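Local coordinates for protein S-adenosylmethionine:2-demethylmenaquinone methyltransferase (PDB 2PCN) that belongs to the Aldolase/RraA family of compact alpha/beta proteins and assembles from three copies of its chain, at residues Glu13-Glu18 with Gly132-Glu137; Gly32-Val37 with Pro138-Tyr143; Phe40-Leu45 with Lys118-Gly123. All coordinates share one frame; numbering follows the deposited sequence.

Contact 1: Glu13-Glu18 with Gly132-Glu137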
loop_
_atom_site.group_PDB
_atom_site.type_symbol
_atom_site.label_atom_id
_atom_site.label_comp_id
_atom_site.label_asym_id
_atom_site.label_seq_id
_atom_site.Cartn_x
_atom_site.Cartn_y
_atom_site.Cartn_z
ATOM N N GLU A 13 -24.440 17.105 0.139
ATOM C CA GLU A 13 -25.025 16.433 -1.020
ATOM C C GLU A 13 -24.156 15.271 -1.474
ATOM O O GLU A 13 -24.385 14.699 -2.541
ATOM C CB GLU A 13 -25.162 17.404 -2.190
ATOM C CG GLU A 13 -26.145 18.529 -1.983
ATOM C CD GLU A 13 -26.172 19.473 -3.165
ATOM O OE1 GLU A 13 -25.126 20.093 -3.448
ATOM O OE2 GLU A 13 -27.234 19.589 -3.814
ATOM N N LEU A 14 -23.162 14.919 -0.667
ATOM C CA LEU A 14 -22.246 13.850 -1.040
ATOM C C LEU A 14 -22.222 12.627 -0.143
ATOM O O LEU A 14 -22.508 12.694 1.052
ATOM C CB LEU A 14 -20.814 14.392 -1.118
ATOM C CG LEU A 14 -20.426 15.397 -2.200
ATOM C CD1 LEU A 14 -19.022 15.911 -1.921
ATOM C CD2 LEU A 14 -20.492 14.736 -3.568
ATOM N N GLN A 15 -21.874 11.504 -0.761
ATOM C CA GLN A 15 -21.703 10.241 -0.072
ATOM C C GLN A 15 -20.199 10.033 -0.185
ATOM O O GLN A 15 -19.632 10.201 -1.264
ATOM C CB GLN A 15 -22.427 9.111 -0.800
ATOM C CG GLN A 15 -23.921 9.073 -0.562
ATOM C CD GLN A 15 -24.557 7.882 -1.231
ATOM O OE1 GLN A 15 -24.927 7.934 -2.405
ATOM N NE2 GLN A 15 -24.669 6.785 -0.492
ATOM N N VAL A 16 -19.551 9.693 0.921
ATOM C CA VAL A 16 -18.110 9.482 0.915
ATOM C C VAL A 16 -17.804 8.003 1.100
ATOM O O VAL A 16 -18.165 7.409 2.114
ATOM C CB VAL A 16 -17.427 10.291 2.038
ATOM C CG1 VAL A 16 -15.925 10.058 2.008
ATOM C CG2 VAL A 16 -17.734 11.772 1.869
ATOM N N CYS A 17 -17.146 7.408 0.108
ATOM C CA CYS A 17 -16.806 5.996 0.173
ATOM C C CYS A 17 -15.860 5.719 1.338
ATOM O O CYS A 17 -14.839 6.394 1.502
ATOM C CB CYS A 17 -16.168 5.545 -1.143
ATOM S SG CYS A 17 -15.934 3.757 -1.253
ATOM N N GLU A 18 -16.207 4.719 2.140
ATOM C CA GLU A 18 -15.420 4.344 3.310
ATOM C C GLU A 18 -14.364 3.299 2.982
ATOM O O GLU A 18 -13.450 3.055 3.771
ATOM C CB GLU A 18 -16.353 3.811 4.397
ATOM C CG GLU A 18 -17.371 4.828 4.873
ATOM C CD GLU A 18 -18.499 4.191 5.657
ATOM O OE1 GLU A 18 -18.211 3.369 6.552
ATOM O OE2 GLU A 18 -19.671 4.520 5.380
ATOM N N GLY A 132 -19.019 -0.215 0.566
ATOM C CA GLY A 132 -18.184 0.881 1.025
ATOM C C GLY A 132 -18.982 1.953 1.736
ATOM O O GLY A 132 -18.553 3.104 1.817
ATOM N N GLY A 133 -20.146 1.569 2.251
ATOM C CA GLY A 133 -21.000 2.509 2.956
ATOM C C GLY A 133 -21.651 3.510 2.021
ATOM O O GLY A 133 -22.128 4.557 2.456
ATOM N N VAL A 134 -21.683 3.183 0.733
ATOM C CA VAL A 134 -22.263 4.077 -0.264
ATOM C C VAL A 134 -23.305 3.385 -1.139
ATOM O O VAL A 134 -23.195 2.195 -1.436
ATOM C CB VAL A 134 -21.152 4.667 -1.185
ATOM C CG1 VAL A 134 -21.768 5.407 -2.376
ATOM C CG2 VAL A 134 -20.273 5.612 -0.386
ATOM N N ARG A 135 -24.322 4.141 -1.538
ATOM C CA ARG A 135 -25.370 3.630 -2.416
ATOM C C ARG A 135 -25.025 4.204 -3.786
ATOM O O ARG A 135 -25.092 5.417 -3.989
ATOM C CB ARG A 135 -26.741 4.138 -1.957
ATOM C CG ARG A 135 -27.924 3.627 -2.768
ATOM C CD ARG A 135 -29.181 4.430 -2.435
ATOM N NE ARG A 135 -30.371 3.942 -3.127
ATOM C CZ ARG A 135 -30.977 2.792 -2.850
ATOM N NH1 ARG A 135 -30.505 2.006 -1.892
ATOM N NH2 ARG A 135 -32.058 2.429 -3.528
ATOM N N TRP A 136 -24.636 3.332 -4.713
ATOM C CA TRP A 136 -24.249 3.744 -6.059
ATOM C C TRP A 136 -25.410 3.576 -7.039
ATOM O O TRP A 136 -25.765 2.455 -7.399
ATOM C CB TRP A 136 -23.055 2.909 -6.537
ATOM C CG TRP A 136 -21.959 2.773 -5.514
ATOM C CD1 TRP A 136 -21.984 2.009 -4.384
ATOM C CD2 TRP A 136 -20.683 3.424 -5.531
ATOM N NE1 TRP A 136 -20.801 2.140 -3.695
ATOM C CE2 TRP A 136 -19.984 3.003 -4.378
ATOM C CE3 TRP A 136 -20.061 4.320 -6.410
ATOM C CZ2 TRP A 136 -18.689 3.449 -4.079
ATOM C CZ3 TRP A 136 -18.774 4.765 -6.114
ATOM C CH2 TRP A 136 -18.103 4.327 -4.958
ATOM N N GLU A 137 -25.981 4.694 -7.479
ATOM C CA GLU A 137 -27.116 4.675 -8.398
ATOM C C GLU A 137 -26.767 5.057 -9.831
ATOM O O GLU A 137 -25.954 5.946 -10.067
ATOM C CB GLU A 137 -28.207 5.628 -7.896
ATOM C CG GLU A 137 -28.864 5.218 -6.590
ATOM C CD GLU A 137 -29.913 6.219 -6.136
ATOM O OE1 GLU A 137 -30.736 6.638 -6.977
ATOM O OE2 GLU A 137 -29.918 6.580 -4.940
#

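Contact 2: Gly32-Val37 with Pro138-Tyr143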
loop_
_atom_site.group_PDB
_atom_site.type_symbol
_atom_site.label_atom_id
_atom_site.label_comp_id
_atom_site.label_asym_id
_atom_site.label_seq_id
_atom_site.Cartn_x
_atom_site.Cartn_y
_atom_site.Cartn_z
ATOM N N GLY A 32 -17.136 11.305 -13.496
ATOM C CA GLY A 32 -18.132 11.233 -14.547
ATOM C C GLY A 32 -19.379 10.492 -14.105
ATOM O O GLY A 32 -19.440 9.990 -12.982
ATOM N N PRO A 33 -20.394 10.402 -14.978
ATOM C CA PRO A 33 -21.651 9.713 -14.673
ATOM C C PRO A 33 -21.419 8.229 -14.428
ATOM O O PRO A 33 -20.648 7.584 -15.134
ATOM C CB PRO A 33 -22.495 9.979 -15.917
ATOM C CG PRO A 33 -21.472 9.995 -17.001
ATOM C CD PRO A 33 -20.355 10.823 -16.388
ATOM N N ILE A 34 -22.103 7.702 -13.422
ATOM C CA ILE A 34 -21.991 6.305 -13.034
ATOM C C ILE A 34 -22.847 5.336 -13.852
ATOM O O ILE A 34 -24.000 5.617 -14.166
ATOM C CB ILE A 34 -22.389 6.128 -11.545
ATOM C CG1 ILE A 34 -21.339 6.766 -10.637
ATOM C CG2 ILE A 34 -22.585 4.661 -11.221
ATOM C CD1 ILE A 34 -21.709 6.710 -9.162
ATOM N N ALA A 35 -22.246 4.201 -14.189
ATOM C CA ALA A 35 -22.906 3.106 -14.888
ATOM C C ALA A 35 -22.596 1.974 -13.912
ATOM O O ALA A 35 -21.465 1.882 -13.427
ATOM C CB ALA A 35 -22.245 2.842 -16.231
ATOM N N THR A 36 -23.577 1.125 -13.612
ATOM C CA THR A 36 -23.356 0.052 -12.643
ATOM C C THR A 36 -23.406 -1.377 -13.158
ATOM O O THR A 36 -24.100 -1.693 -14.129
ATOM C CB THR A 36 -24.372 0.132 -11.479
ATOM O OG1 THR A 36 -25.692 -0.110 -11.985
ATOM C CG2 THR A 36 -24.332 1.500 -10.813
ATOM N N VAL A 37 -22.665 -2.240 -12.473
ATOM C CA VAL A 37 -22.621 -3.664 -12.779
ATOM C C VAL A 37 -22.486 -4.391 -11.447
ATOM O O VAL A 37 -21.616 -4.064 -10.638
ATOM C CB VAL A 37 -21.411 -4.045 -13.661
ATOM C CG1 VAL A 37 -21.448 -5.538 -13.959
ATOM C CG2 VAL A 37 -21.427 -3.253 -14.953
ATOM N N PRO A 138 -27.384 4.383 -10.813
ATOM C CA PRO A 138 -27.107 4.704 -12.214
ATOM C C PRO A 138 -27.473 6.168 -12.458
ATOM O O PRO A 138 -28.491 6.644 -11.961
ATOM C CB PRO A 138 -28.031 3.752 -12.972
ATOM C CG PRO A 138 -28.090 2.560 -12.069
ATOM C CD PRO A 138 -28.254 3.198 -10.707
ATOM N N GLY A 139 -26.640 6.883 -13.204
ATOM C CA GLY A 139 -26.934 8.280 -13.473
ATOM C C GLY A 139 -26.318 9.225 -12.460
ATOM O O GLY A 139 -26.217 10.427 -12.711
ATOM N N ALA A 140 -25.922 8.693 -11.307
ATOM C CA ALA A 140 -25.291 9.512 -10.278
ATOM C C ALA A 140 -23.900 9.874 -10.789
ATOM O O ALA A 140 -23.452 9.329 -11.795
ATOM C CB ALA A 140 -25.189 8.734 -8.966
ATOM N N TYR A 141 -23.226 10.792 -10.104
ATOM C CA TYR A 141 -21.889 11.220 -10.511
ATOM C C TYR A 141 -20.837 10.858 -9.474
ATOM O O TYR A 141 -21.032 11.073 -8.279
ATOM C CB TYR A 141 -21.872 12.732 -10.749
ATOM C CG TYR A 141 -22.239 13.141 -12.158
ATOM C CD1 TYR A 141 -21.260 13.275 -13.140
ATOM C CD2 TYR A 141 -23.568 13.373 -12.515
ATOM C CE1 TYR A 141 -21.591 13.631 -14.447
ATOM C CE2 TYR A 141 -23.911 13.727 -13.820
ATOM C CZ TYR A 141 -22.918 13.856 -14.779
ATOM O OH TYR A 141 -23.251 14.208 -16.069
ATOM N N VAL A 142 -19.714 10.314 -9.934
ATOM C CA VAL A 142 -18.643 9.938 -9.025
ATOM C C VAL A 142 -17.363 10.714 -9.327
ATOM O O VAL A 142 -17.014 10.943 -10.484
ATOM C CB VAL A 142 -18.363 8.414 -9.093
ATOM C CG1 VAL A 142 -17.924 8.019 -10.496
ATOM C CG2 VAL A 142 -17.310 8.031 -8.064
ATOM N N TYR A 143 -16.678 11.127 -8.271
ATOM C CA TYR A 143 -15.434 11.875 -8.394
ATOM C C TYR A 143 -14.383 11.109 -7.608
ATOM O O TYR A 143 -14.596 10.768 -6.444
ATOM C CB TYR A 143 -15.602 13.276 -7.805
ATOM C CG TYR A 143 -16.712 14.074 -8.450
ATOM C CD1 TYR A 143 -16.483 14.822 -9.603
ATOM C CD2 TYR A 143 -18.003 14.051 -7.926
ATOM C CE1 TYR A 143 -17.515 15.531 -10.220
ATOM C CE2 TYR A 143 -19.041 14.755 -8.533
ATOM C CZ TYR A 143 -18.791 15.492 -9.679
ATOM O OH TYR A 143 -19.818 16.192 -10.274
#

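Contact 3: Phe40-Leu45 with Lys118-Gly123. With ACT (acetate ion), chain B.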
loop_
_atom_site.group_PDB
_atom_site.type_symbol
_atom_site.label_atom_id
_atom_site.label_comp_id
_atom_site.label_asym_id
_atom_site.label_seq_id
_atom_site.Cartn_x
_atom_site.Cartn_y
_atom_site.Cartn_z
ATOM N N PHE A 40 -20.441 -11.428 -9.313
ATOM C CA PHE A 40 -19.728 -12.217 -8.320
ATOM C C PHE A 40 -18.784 -13.177 -9.039
ATOM O O PHE A 40 -19.198 -14.237 -9.524
ATOM C CB PHE A 40 -20.700 -13.001 -7.438
ATOM C CG PHE A 40 -20.025 -13.779 -6.344
ATOM C CD1 PHE A 40 -19.236 -13.132 -5.403
ATOM C CD2 PHE A 40 -20.161 -15.161 -6.269
ATOM C CE1 PHE A 40 -18.585 -13.849 -4.399
ATOM C CE2 PHE A 40 -19.516 -15.887 -5.271
ATOM C CZ PHE A 40 -18.725 -15.227 -4.333
ATOM N N GLU A 41 -17.520 -12.771 -9.125
ATOM C CA GLU A 41 -16.468 -13.557 -9.764
ATOM C C GLU A 41 -16.754 -13.908 -11.229
ATOM O O GLU A 41 -16.274 -14.920 -11.748
ATOM C CB GLU A 41 -16.210 -14.821 -8.931
ATOM C CG GLU A 41 -16.188 -14.526 -7.424
ATOM C CD GLU A 41 -15.702 -15.695 -6.585
ATOM O OE1 GLU A 41 -16.090 -16.842 -6.874
ATOM O OE2 GLU A 41 -14.940 -15.458 -5.625
ATOM N N ASP A 42 -17.530 -13.056 -11.896
ATOM C CA ASP A 42 -17.881 -13.242 -13.305
ATOM C C ASP A 42 -17.803 -11.850 -13.938
ATOM O O ASP A 42 -18.298 -10.887 -13.358
ATOM C CB ASP A 42 -19.305 -13.801 -13.421
ATOM C CG ASP A 42 -19.610 -14.355 -14.804
ATOM O OD1 ASP A 42 -19.611 -13.579 -15.785
ATOM O OD2 ASP A 42 -19.849 -15.574 -14.910
ATOM N N ASN A 43 -17.188 -11.727 -15.110
ATOM C CA ASN A 43 -17.065 -10.400 -15.708
ATOM C C ASN A 43 -17.625 -10.213 -17.115
ATOM O O ASN A 43 -17.296 -9.234 -17.787
ATOM C CB ASN A 43 -15.595 -9.944 -15.659
ATOM C CG ASN A 43 -14.751 -10.501 -16.797
ATOM O OD1 ASN A 43 -15.103 -11.492 -17.436
ATOM N ND2 ASN A 43 -13.609 -9.862 -17.043
ATOM N N VAL A 44 -18.480 -11.131 -17.561
ATOM C CA VAL A 44 -19.072 -11.001 -18.889
ATOM C C VAL A 44 -19.854 -9.693 -18.989
ATOM O O VAL A 44 -19.782 -8.994 -19.997
ATOM C CB VAL A 44 -20.027 -12.166 -19.200
ATOM C CG1 VAL A 44 -20.812 -11.871 -20.478
ATOM C CG2 VAL A 44 -19.231 -13.452 -19.351
ATOM N N LEU A 45 -20.605 -9.368 -17.942
ATOM C CA LEU A 45 -21.384 -8.139 -17.937
ATOM C C LEU A 45 -20.499 -6.912 -17.776
ATOM O O LEU A 45 -20.883 -5.811 -18.167
ATOM C CB LEU A 45 -22.442 -8.188 -16.834
ATOM C CG LEU A 45 -23.521 -9.235 -17.131
ATOM C CD1 LEU A 45 -24.501 -9.311 -15.971
ATOM C CD2 LEU A 45 -24.238 -8.866 -18.429
ATOM N N LYS A 118 -14.955 -15.979 -13.950
ATOM C CA LYS A 118 -15.849 -16.849 -14.701
ATOM C C LYS A 118 -16.436 -16.068 -15.870
ATOM O O LYS A 118 -16.455 -14.836 -15.853
ATOM C CB LYS A 118 -16.969 -17.364 -13.793
ATOM C CG LYS A 118 -16.492 -18.383 -12.772
ATOM C CD LYS A 118 -17.633 -18.885 -11.910
ATOM C CE LYS A 118 -17.184 -20.055 -11.048
ATOM N NZ LYS A 118 -15.990 -19.714 -10.225
ATOM N N LYS A 119 -16.905 -16.783 -16.885
ATOM C CA LYS A 119 -17.478 -16.147 -18.066
ATOM C C LYS A 119 -18.869 -16.713 -18.351
ATOM O O LYS A 119 -19.166 -17.134 -19.472
ATOM C CB LYS A 119 -16.559 -16.378 -19.269
ATOM C CG LYS A 119 -15.145 -15.809 -19.100
ATOM C CD LYS A 119 -15.131 -14.292 -19.239
ATOM C CE LYS A 119 -13.736 -13.708 -19.029
ATOM N NZ LYS A 119 -13.280 -13.836 -17.614
ATOM N N GLU A 120 -19.726 -16.701 -17.335
ATOM C CA GLU A 120 -21.075 -17.238 -17.468
ATOM C C GLU A 120 -22.154 -16.189 -17.718
ATOM O O GLU A 120 -23.249 -16.517 -18.173
ATOM C CB GLU A 120 -21.414 -18.052 -16.220
ATOM C CG GLU A 120 -20.332 -19.062 -15.872
ATOM C CD GLU A 120 -20.702 -19.951 -14.709
ATOM O OE1 GLU A 120 -21.098 -19.422 -13.648
ATOM O OE2 GLU A 120 -20.590 -21.184 -14.853
ATOM N N GLY A 121 -21.852 -14.931 -17.418
ATOM C CA GLY A 121 -22.826 -13.879 -17.642
ATOM C C GLY A 121 -23.783 -13.645 -16.489
ATOM O O GLY A 121 -24.782 -12.945 -16.642
ATOM N N LYS A 122 -23.492 -14.231 -15.333
ATOM C CA LYS A 122 -24.341 -14.052 -14.163
ATOM C C LYS A 122 -24.122 -12.639 -13.620
ATOM O O LYS A 122 -23.039 -12.073 -13.769
ATOM C CB LYS A 122 -24.005 -15.108 -13.109
ATOM C CG LYS A 122 -24.182 -16.529 -13.639
ATOM C CD LYS A 122 -23.665 -17.597 -12.686
ATOM C CE LYS A 122 -24.533 -17.732 -11.454
ATOM N NZ LYS A 122 -24.184 -18.974 -10.698
ATOM N N GLY A 123 -25.157 -12.073 -13.007
ATOM C CA GLY A 123 -25.064 -10.725 -12.471
ATOM C C GLY A 123 -26.060 -9.808 -13.157
ATOM O O GLY A 123 -26.904 -10.272 -13.926
HETATM C C ACT B . -10.598 -11.627 -16.703
HETATM O O ACT B . -10.604 -11.761 -17.913
HETATM O OXT ACT B . -11.358 -12.288 -16.014
HETATM C CH3 ACT B . -9.654 -10.647 -16.057
HETATM O O HOH W 1 -22.107 -12.964 -10.979
HETATM O O HOH W 2 -21.074 -11.320 -15.692
HETATM O O HOH W 3 -20.599 -16.902 -12.757
#

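Contact 1: Glu13-Glu18 with Gly132-Glu137
Glu18 and Gly132 bring the two backbones closest, with their CA atoms 5.0 Å apart, while strands 14-16 and 134-136 pass 7.4 Å from each other at 118° and are not paired. One backbone bond joins the segments: Glu18 N donates to Gly132 O at 2.9 Å and nearly straight, 171° at the hydrogen. Gly132 and Gly133 both have positive phi, consistent with a type I' turn between strands 129-131 and 134-136, a beta hairpin. Val134 provides much of the apolar contact. Its CG2 rests 3.5 Å from Cys17 CA, and both its methyls lie near Gln15 CB; beyond CG the extended Gln15 chain reaches the backbone of Arg135. Cys17 SG, anti to its backbone N (chi1 -171°), meets Trp136 at the ring edge, near the ring plane, 4.0 Å from CZ2, a sulfur-aromatic contact. One face of the same indole takes Val134 CG1 toward its rim. The indole NE1 bonds to Phe131 O, and the ring stacks with Phe131. Strand 14-16 pairs antiparallel with strand 148-152, and Trp136 of the hairpin packs on Val149 and Val151 of that same strand in the main sheet.

Contact 2: Gly32-Val37 with Pro138-Tyr143
Ile34 N donates to Ala140 O at 2.7 Å, the shortest of four backbone hydrogen bonds that join strand 30-38 antiparallel to the segment entering strand 141-145, within the large mixed sheet. Gly32 and Val142 form a hydrogen-bonded pair, with Gly32 N donating to Val142 O at 3.0 Å and Val142 N to Gly32 O at 3.1 Å. Pro33 and Tyr141 make the adjacent non-hydrogen-bonded pair. Beyond the regular pairing, Gly139 N still reaches Ile34 O, so the bonding runs on into the loop before strand 141-145 although the strand axes lie at 114°. Ile34 packs on the face that carries Val142. Its CG1, beside the backbone N (chi1 -69°), lies 3.6 Å from Val142 CG1, the two side chains crossing at about a right angle, and its CD1 lies near Ala140 CB; Val151 of strand 148-152 and Val60 of strand 58-62 also touch Ile34. Thr36 OG1 is hydrogen-bonded to Val127 O and also sits beside Pro138 CG. On the other side of the sheet from Val142, Pro33 lies over one face of the Tyr141 ring in a CH-pi contact, with Pro33 CB 4.3 Å from the ring centroid and 22° off its normal.

Contact 3: Phe40-Leu45 with Lys118-Gly123
Asp42 makes an Asx turn at the entrance to helix 44-52, and the same carboxylate receives the backbone of the Lys118-Gly123 loop. With CG anti to the backbone N (chi1 -165°), the carboxylate faces the N-H groups of Glu120 and Gly121. OD2 takes Glu120 N at 2.7 Å through the syn lone pair, while OD1 takes Gly121 N at 3.1 Å from the syn side, 34° out of the carboxylate plane. OD1 also accepts Val44 N at 3.2 Å, nearly along its C-O axis, which closes the Asx turn. Waters complete the grip: one donates to both Asp42 OD1 and Lys122 O while accepting from Leu45 N, and another donates to both OD2 and Glu120 OE1, lying between two carboxylates that would otherwise be expected to repel. Next to this group the backbones are bridged, with Lys118 N bonded to Glu41 O at 2.8 Å and Asn43 N to Lys118 O at 3.3 Å. Asn43 OD1 accepts a weak bond from NZ of Lys119, whose side chain bends at chi2 (-75°) and chi4, its end coming back to Asn43; NZ is also bonded to Ser117 O and to an acetate ion, probably from the crystallisation liquor. Asn43 ND2 bonds to Leu71 O, and Glu41 OE2 forms a salt bridge with Arg68 and a hydrogen bond with Ser66 OG. Methyl-to-backbone contacts complete the interface. Val44 CG2 presses against Lys119 CA at 3.5 Å, tighter than usual, and Leu45 CD1 reaches Gly123 C at 3.3 Å. Gly121, with positive phi, turns the loop alongside Val44. The arrangement is an Asx turn just before a helix, its carboxylate also accepting two successive backbone N-H groups of a distant loop.

From the N terminus the chain runs through 13-18, 32-37 and 40-45 before any contact is closed. Contact 3 closes first, when 118-123 returns to the start of helix 44-52, and this smaller loop lies within those of contacts 1 and 2. Residues 132-137 then close contact 1, and 138-143 at once close contact 2, so these two cross. They also touch: Trp136 CE3 lies 4.0 Å from Ile34 CD1. Contact 2 meets contact 3 where Val37 CG1 packs 4.0 Å from Leu45 CB, whereas contacts 1 and 3 stay about 14 Å apart at their nearest atoms. Strand 30-38 thereby links the hairpin side of the main sheet to helix 44-52.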